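Local coordinates for Serine/threonine-protein kinase Tel1 (Chaetomium thermophilum, PDB 6SKY) that probably acts as a DNA-damage sensor kinase, phosphorylating serine and threonine residues of [ST]-Q motifs to activate checkpoint signalling after genotoxic stress, at residues Gly1668-Gly1673 and Val1801-Leu1806; Thr1851-Gly1856 and Ala1861-Trp1866. All coordinates share one frame; numbering follows the deposited sequence.

Interaction 1 (Gly1668-Gly1673 and Val1801-Leu1806)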
ATOM      1  N   GLY A1668      35.892 -39.562  24.899  1.00 59.78           N
ATOM      2  CA  GLY A1668      35.947 -38.641  23.789  1.00 59.78           C
ATOM      3  C   GLY A1668      37.191 -38.723  22.940  1.00 59.78           C
ATOM      4  O   GLY A1668      37.491 -37.761  22.228  1.00 59.78           O
ATOM      5  N   SER A1669      37.915 -39.832  22.984  1.00 49.54           N
ATOM      6  CA  SER A1669      39.154 -39.982  22.242  1.00 49.54           C
ATOM      7  C   SER A1669      38.937 -40.836  21.006  1.00 49.54           C
ATOM      8  O   SER A1669      37.931 -41.532  20.870  1.00 49.54           O
ATOM      9  CB  SER A1669      40.231 -40.604  23.127  1.00 49.54           C
ATOM     10  OG  SER A1669      39.738 -41.751  23.793  1.00 49.54           O
ATOM     11  N   SER A1670      39.906 -40.774  20.095  1.00 40.53           N
ATOM     12  CA  SER A1670      39.859 -41.603  18.902  1.00 40.53           C
ATOM     13  C   SER A1670      40.115 -43.069  19.207  1.00 40.53           C
ATOM     14  O   SER A1670      39.669 -43.931  18.446  1.00 40.53           O
ATOM     15  CB  SER A1670      40.875 -41.111  17.883  1.00 40.53           C
ATOM     16  OG  SER A1670      40.607 -39.777  17.521  1.00 40.53           O
ATOM     17  N   GLU A1671      40.820 -43.375  20.296  1.00 48.21           N
ATOM     18  CA  GLU A1671      41.035 -44.772  20.651  1.00 48.21           C
ATOM     19  C   GLU A1671      39.725 -45.454  21.000  1.00 48.21           C
ATOM     20  O   GLU A1671      39.486 -46.590  20.588  1.00 48.21           O
ATOM     21  CB  GLU A1671      42.015 -44.885  21.814  1.00 48.21           C
ATOM     22  CG  GLU A1671      43.418 -44.433  21.492  1.00 48.21           C
ATOM     23  CD  GLU A1671      43.732 -43.060  22.057  1.00 48.21           C
ATOM     24  OE1 GLU A1671      42.795 -42.378  22.520  1.00 48.21           O
ATOM     25  OE2 GLU A1671      44.918 -42.664  22.043  1.00 48.21           O
ATOM     26  N   GLU A1672      38.860 -44.780  21.756  1.00 52.38           N
ATOM     27  CA  GLU A1672      37.546 -45.342  22.034  1.00 52.38           C
ATOM     28  C   GLU A1672      36.730 -45.490  20.761  1.00 52.38           C
ATOM     29  O   GLU A1672      35.963 -46.445  20.618  1.00 52.38           O
ATOM     30  CB  GLU A1672      36.799 -44.474  23.036  1.00 52.38           C
ATOM     31  CG  GLU A1672      37.193 -44.708  24.469  1.00 52.38           C
ATOM     32  CD  GLU A1672      36.398 -43.849  25.420  1.00 52.38           C
ATOM     33  OE1 GLU A1672      35.978 -42.749  25.010  1.00 52.38           O
ATOM     34  OE2 GLU A1672      36.181 -44.271  26.575  1.00 52.38           O
ATOM     35  N   GLY A1673      36.883 -44.560  19.824  1.00 41.76           N
ATOM     36  CA  GLY A1673      36.152 -44.671  18.577  1.00 41.76           C
ATOM     37  C   GLY A1673      36.570 -45.887  17.780  1.00 41.76           C
ATOM     38  O   GLY A1673      35.730 -46.637  17.276  1.00 41.76           O
ATOM     39  N   VAL A1801      41.806 -42.642  12.410  1.00 30.20           N
ATOM     40  CA  VAL A1801      43.165 -42.979  12.012  1.00 30.20           C
ATOM     41  C   VAL A1801      43.969 -41.717  11.758  1.00 30.20           C
ATOM     42  O   VAL A1801      45.107 -41.582  12.226  1.00 30.20           O
ATOM     43  CB  VAL A1801      43.148 -43.892  10.777  1.00 30.20           C
ATOM     44  CG1 VAL A1801      44.547 -44.164  10.310  1.00 30.20           C
ATOM     45  CG2 VAL A1801      42.450 -45.183  11.094  1.00 30.20           C
ATOM     46  N   VAL A1802      43.400 -40.778  11.001  1.00 28.06           N
ATOM     47  CA  VAL A1802      44.109 -39.535  10.713  1.00 28.06           C
ATOM     48  C   VAL A1802      44.471 -38.818  12.004  1.00 28.06           C
ATOM     49  O   VAL A1802      45.604 -38.357  12.183  1.00 28.06           O
ATOM     50  CB  VAL A1802      43.270 -38.638   9.794  1.00 28.06           C
ATOM     51  CG1 VAL A1802      43.888 -37.284   9.704  1.00 28.06           C
ATOM     52  CG2 VAL A1802      43.172 -39.242   8.435  1.00 28.06           C
ATOM     53  N   HIS A1803      43.519 -38.725  12.933  1.00 27.09           N
ATOM     54  CA  HIS A1803      43.793 -38.036  14.183  1.00 27.09           C
ATOM     55  C   HIS A1803      44.856 -38.754  14.997  1.00 27.09           C
ATOM     56  O   HIS A1803      45.730 -38.109  15.575  1.00 27.09           O
ATOM     57  CB  HIS A1803      42.519 -37.887  15.000  1.00 27.09           C
ATOM     58  CG  HIS A1803      42.753 -37.353  16.376  1.00 27.09           C
ATOM     59  ND1 HIS A1803      42.294 -37.984  17.507  1.00 27.09           N
ATOM     60  CD2 HIS A1803      43.409 -36.252  16.801  1.00 27.09           C
ATOM     61  CE1 HIS A1803      42.655 -37.295  18.572  1.00 27.09           C
ATOM     62  NE2 HIS A1803      43.332 -36.238  18.170  1.00 27.09           N
ATOM     63  N   LEU A1804      44.795 -40.083  15.075  1.00 32.80           N
ATOM     64  CA  LEU A1804      45.781 -40.812  15.865  1.00 32.80           C
ATOM     65  C   LEU A1804      47.185 -40.620  15.314  1.00 32.80           C
ATOM     66  O   LEU A1804      48.134 -40.412  16.075  1.00 32.80           O
ATOM     67  CB  LEU A1804      45.430 -42.293  15.914  1.00 32.80           C
ATOM     68  CG  LEU A1804      44.365 -42.701  16.920  1.00 32.80           C
ATOM     69  CD1 LEU A1804      43.954 -44.117  16.679  1.00 32.80           C
ATOM     70  CD2 LEU A1804      44.903 -42.563  18.309  1.00 32.80           C
ATOM     71  N   VAL A1805      47.334 -40.648  13.992  1.00 33.57           N
ATOM     72  CA  VAL A1805      48.656 -40.457  13.408  1.00 33.57           C
ATOM     73  C   VAL A1805      49.157 -39.038  13.650  1.00 33.57           C
ATOM     74  O   VAL A1805      50.311 -38.829  14.056  1.00 33.57           O
ATOM     75  CB  VAL A1805      48.628 -40.793  11.912  1.00 33.57           C
ATOM     76  CG1 VAL A1805      49.913 -40.373  11.263  1.00 33.57           C
ATOM     77  CG2 VAL A1805      48.406 -42.262  11.730  1.00 33.57           C
ATOM     78  N   LEU A1806      48.311 -38.038  13.385  1.00 31.68           N
ATOM     79  CA  LEU A1806      48.740 -36.656  13.554  1.00 31.68           C
ATOM     80  C   LEU A1806      49.077 -36.357  15.004  1.00 31.68           C
ATOM     81  O   LEU A1806      50.016 -35.611  15.286  1.00 31.68           O
ATOM     82  CB  LEU A1806      47.662 -35.703  13.058  1.00 31.68           C
ATOM     83  CG  LEU A1806      47.369 -35.635  11.567  1.00 31.68           C
ATOM     84  CD1 LEU A1806      46.237 -34.686  11.332  1.00 31.68           C
ATOM     85  CD2 LEU A1806      48.571 -35.180  10.820  1.00 31.68           C
TER

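Interaction 2 (Thr1851-Gly1856 and Ala1861-Trp1866)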
ATOM      1  N   THR A1851      37.414 -30.574  16.335  1.00 24.73           N
ATOM      2  CA  THR A1851      36.847 -30.785  17.659  1.00 24.73           C
ATOM      3  C   THR A1851      37.806 -31.465  18.619  1.00 24.73           C
ATOM      4  O   THR A1851      37.413 -31.773  19.743  1.00 24.73           O
ATOM      5  CB  THR A1851      35.565 -31.617  17.573  1.00 24.73           C
ATOM      6  OG1 THR A1851      35.895 -32.975  17.289  1.00 24.73           O
ATOM      7  CG2 THR A1851      34.666 -31.106  16.488  1.00 24.73           C
ATOM      8  N   GLN A1852      39.043 -31.706  18.214  1.00 27.08           N
ATOM      9  CA  GLN A1852      39.989 -32.428  19.041  1.00 27.08           C
ATOM     10  C   GLN A1852      41.020 -31.471  19.596  1.00 27.08           C
ATOM     11  O   GLN A1852      41.641 -30.735  18.825  1.00 27.08           O
ATOM     12  CB  GLN A1852      40.684 -33.529  18.236  1.00 27.08           C
ATOM     13  CG  GLN A1852      39.765 -34.627  17.770  1.00 27.08           C
ATOM     14  CD  GLN A1852      38.977 -35.232  18.894  1.00 27.08           C
ATOM     15  OE1 GLN A1852      37.757 -35.239  18.872  1.00 27.08           O
ATOM     16  NE2 GLN A1852      39.668 -35.743  19.888  1.00 27.08           N
ATOM     17  N   PRO A1853      41.234 -31.443  20.909  1.00 30.01           N
ATOM     18  CA  PRO A1853      42.167 -30.469  21.481  1.00 30.01           C
ATOM     19  C   PRO A1853      43.615 -30.803  21.161  1.00 30.01           C
ATOM     20  O   PRO A1853      44.065 -31.931  21.351  1.00 30.01           O
ATOM     21  CB  PRO A1853      41.890 -30.557  22.984  1.00 30.01           C
ATOM     22  CG  PRO A1853      41.238 -31.847  23.174  1.00 30.01           C
ATOM     23  CD  PRO A1853      40.457 -32.124  21.949  1.00 30.01           C
ATOM     24  N   LEU A1854      44.335 -29.809  20.688  1.00 37.30           N
ATOM     25  CA  LEU A1854      45.765 -29.934  20.461  1.00 37.30           C
ATOM     26  C   LEU A1854      46.506 -29.853  21.790  1.00 37.30           C
ATOM     27  O   LEU A1854      46.242 -28.949  22.583  1.00 37.30           O
ATOM     28  CB  LEU A1854      46.253 -28.833  19.534  1.00 37.30           C
ATOM     29  CG  LEU A1854      46.658 -29.204  18.119  1.00 37.30           C
ATOM     30  CD1 LEU A1854      47.000 -27.977  17.345  1.00 37.30           C
ATOM     31  CD2 LEU A1854      47.843 -30.102  18.162  1.00 37.30           C
ATOM     32  N   PRO A1855      47.424 -30.771  22.069  1.00 45.93           N
ATOM     33  CA  PRO A1855      48.185 -30.692  23.322  1.00 45.93           C
ATOM     34  C   PRO A1855      49.035 -29.431  23.372  1.00 45.93           C
ATOM     35  O   PRO A1855      49.779 -29.123  22.439  1.00 45.93           O
ATOM     36  CB  PRO A1855      49.046 -31.956  23.288  1.00 45.93           C
ATOM     37  CG  PRO A1855      48.311 -32.879  22.385  1.00 45.93           C
ATOM     38  CD  PRO A1855      47.704 -32.015  21.339  1.00 45.93           C
ATOM     39  N   GLY A1856      48.913 -28.697  24.473  1.00 49.55           N
ATOM     40  CA  GLY A1856      49.628 -27.449  24.627  1.00 49.55           C
ATOM     41  C   GLY A1856      49.038 -26.332  23.795  1.00 49.55           C
ATOM     42  O   GLY A1856      49.742 -25.699  23.005  1.00 49.55           O
ATOM     43  N   ALA A1861      41.450 -21.597  18.560  1.00 39.50           N
ATOM     44  CA  ALA A1861      42.005 -21.101  17.311  1.00 39.50           C
ATOM     45  C   ALA A1861      43.308 -21.780  16.930  1.00 39.50           C
ATOM     46  O   ALA A1861      43.834 -21.499  15.849  1.00 39.50           O
ATOM     47  CB  ALA A1861      42.216 -19.592  17.397  1.00 39.50           C
ATOM     48  N   ASP A1862      43.846 -22.652  17.779  1.00 41.28           N
ATOM     49  CA  ASP A1862      45.027 -23.424  17.436  1.00 41.28           C
ATOM     50  C   ASP A1862      44.692 -24.772  16.829  1.00 41.28           C
ATOM     51  O   ASP A1862      45.567 -25.390  16.222  1.00 41.28           O
ATOM     52  CB  ASP A1862      45.900 -23.640  18.667  1.00 41.28           C
ATOM     53  CG  ASP A1862      46.101 -22.375  19.456  1.00 41.28           C
ATOM     54  OD1 ASP A1862      45.286 -22.114  20.358  1.00 41.28           O
ATOM     55  OD2 ASP A1862      47.061 -21.631  19.171  1.00 41.28           O
ATOM     56  N   ARG A1863      43.451 -25.233  16.955  1.00 31.44           N
ATOM     57  CA  ARG A1863      43.056 -26.455  16.272  1.00 31.44           C
ATOM     58  C   ARG A1863      43.051 -26.297  14.767  1.00 31.44           C
ATOM     59  O   ARG A1863      42.659 -27.231  14.066  1.00 31.44           O
ATOM     60  CB  ARG A1863      41.682 -26.907  16.751  1.00 31.44           C
ATOM     61  CG  ARG A1863      41.645 -27.220  18.211  1.00 31.44           C
ATOM     62  CD  ARG A1863      40.267 -27.575  18.665  1.00 31.44           C
ATOM     63  NE  ARG A1863      40.218 -27.675  20.112  1.00 31.44           N
ATOM     64  CZ  ARG A1863      39.141 -28.015  20.800  1.00 31.44           C
ATOM     65  NH1 ARG A1863      39.188 -28.081  22.115  1.00 31.44           N
ATOM     66  NH2 ARG A1863      38.020 -28.294  20.172  1.00 31.44           N
ATOM     67  N   ALA A1864      43.450 -25.140  14.256  1.00 36.07           N
ATOM     68  CA  ALA A1864      43.721 -24.949  12.844  1.00 36.07           C
ATOM     69  C   ALA A1864      45.107 -25.413  12.458  1.00 36.07           C
ATOM     70  O   ALA A1864      45.515 -25.214  11.312  1.00 36.07           O
ATOM     71  CB  ALA A1864      43.555 -23.479  12.468  1.00 36.07           C
ATOM     72  N   HIS A1865      45.838 -26.018  13.387  1.00 39.55           N
ATOM     73  CA  HIS A1865      47.192 -26.473  13.134  1.00 39.55           C
ATOM     74  C   HIS A1865      47.305 -27.982  13.012  1.00 39.55           C
ATOM     75  O   HIS A1865      48.416 -28.485  12.836  1.00 39.55           O
ATOM     76  CB  HIS A1865      48.126 -25.979  14.236  1.00 39.55           C
ATOM     77  CG  HIS A1865      48.244 -24.491  14.301  1.00 39.55           C
ATOM     78  ND1 HIS A1865      48.911 -23.840  15.313  1.00 39.55           N
ATOM     79  CD2 HIS A1865      47.777 -23.526  13.477  1.00 39.55           C
ATOM     80  CE1 HIS A1865      48.849 -22.537  15.111  1.00 39.55           C
ATOM     81  NE2 HIS A1865      48.164 -22.320  14.004  1.00 39.55           N
ATOM     82  N   TRP A1866      46.201 -28.720  13.121  1.00 30.84           N
ATOM     83  CA  TRP A1866      46.244 -30.146  12.828  1.00 30.84           C
ATOM     84  C   TRP A1866      46.711 -30.374  11.398  1.00 30.84           C
ATOM     85  O   TRP A1866      47.690 -31.081  11.155  1.00 30.84           O
ATOM     86  CB  TRP A1866      44.873 -30.773  13.054  1.00 30.84           C
ATOM     87  CG  TRP A1866      44.534 -31.031  14.472  1.00 30.84           C
ATOM     88  CD1 TRP A1866      43.517 -30.484  15.175  1.00 30.84           C
ATOM     89  CD2 TRP A1866      45.198 -31.925  15.360  1.00 30.84           C
ATOM     90  NE1 TRP A1866      43.503 -30.973  16.449  1.00 30.84           N
ATOM     91  CE2 TRP A1866      44.530 -31.862  16.587  1.00 30.84           C
ATOM     92  CE3 TRP A1866      46.296 -32.771  15.238  1.00 30.84           C
ATOM     93  CZ2 TRP A1866      44.925 -32.606  17.683  1.00 30.84           C
ATOM     94  CZ3 TRP A1866      46.682 -33.501  16.322  1.00 30.84           C
ATOM     95  CH2 TRP A1866      46.003 -33.418  17.530  1.00 30.84           C
TER

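Interaction 1 (Gly1668-Gly1673 and Val1801-Leu1806)
Ser-1670 and His-1803 join two helices of the alpha solenoid through a polar side-chain contact with an apolar flank, an instance of one hydroxyl pinning a helix start to a later turn of another helix. The serine lies in the first turn of helix 1670-1684, directly after the N-cap position Ser-1669, and the histidine on helix 1793-1808. The imidazole swings out with CG anti to the backbone N (chi1 172°), which presents ND1, at the ring edge and near its plane, to Ser-1670 OG. OG and ND1 are modelled 2.5 Å apart, a hydrogen bond whose exact length deserves little weight at this resolution.

Beside it, CB of Ser-1670 rests 4.0 Å from CG of Leu-1804. CD2 of the same leucine meets the carboxylate end of Glu-1671, 3.7 Å from OE2, because the glutamate chain bends at chi2 (103°). Glu-1672 turns to its own chain: OE1 accepts the N-H of Gly-1668 at 3.2 Å, nearly along its C-O axis, and also that of Val-1667, tying down the turn ahead of the helix.

Ser-1670 OG has a second hydrogen-bond partner, the hydroxyl of Tyr-1848 on helix 1836-1849. With partners on two other helices, His-1803 and Tyr-1848, the one serine oxygen therefore links three helices through side-chain hydrogen bonds.

Interaction 2 (Thr1851-Gly1856 and Ala1861-Trp1866)
Trp-1866 and Arg-1863 reach back across the loop to the chain at 1851-1856, a compact example of how an irregular segment can be fixed by side chains gripping its backbone.

The hydrogen bonding across the contact centres on the indole. NE1 of Trp-1866 donates to the carbonyl O of Gln-1852 at 3.0 Å, with a nearly straight N-H...O angle of 164°. The oxygen lies in the plane of the indole, at its edge, whereas the donor is tilted 35° from the carbonyl plane. A backbone bond from His-1865 N to Asp-1862 O folds the chain just ahead of the tryptophan.

Apolar contact uses the face of the same ring. Leu-1854 lies over it, CD2 making a CH-pi contact 3.8 Å from the centroid of the Trp-1866 six-membered ring and only 10° off the normal, while CG sits nearer the fusion atom CE2. The other methyl, CD1, packs on CB of His-1865 at 3.9 Å, the two side chains crossing at about a right angle. The two methyls of Leu-1854 thus touch two residues of the returning segment.

The flat contact of Arg-1863 is of a third kind. Its chain is extended from CG to NE, which carries the guanidinium alongside the opposing backbone; the peptide atoms C of Gln-1852 and N of Pro-1853 lie over one face, toward its rim. NH1 also meets CB of Pro-1853 at 3.8 Å, and its ion pair with Glu-1857 is long and weak.

The loop connects helices 1836-1849 and 1871-1880. Trp-1866 packs on Leu-1806 and Ala-1807 of helix 1793-1808, and Thr-1851, hydrogen-bonded through OG1 to Tyr-1848 O, touches Pro-2730 of the kinase region.

How the interactions relate
Interactions 1 and 2 follow one another along the chain, their centres about 13 Å apart, and meet chiefly around His-1803. CE1 of His-1803 lies 3.6 Å from NE2 of Gln-1852, and its CD2 lies 3.9 Å from CH2 of Trp-1866, where the two rings stack edge-to-face. Leu-1806, one turn further along that helix, brings CD1 to 3.9 Å from the carbonyl O of Trp-1866. Tyr-1848 gives a second tie: its hydroxyl hydrogen-bonds to Ser-1670 of the first contact and its carbonyl O to Thr-1851 of the second. Both lie away from the nucleotide and magnesium sites; they join solenoid helices to a linking loop.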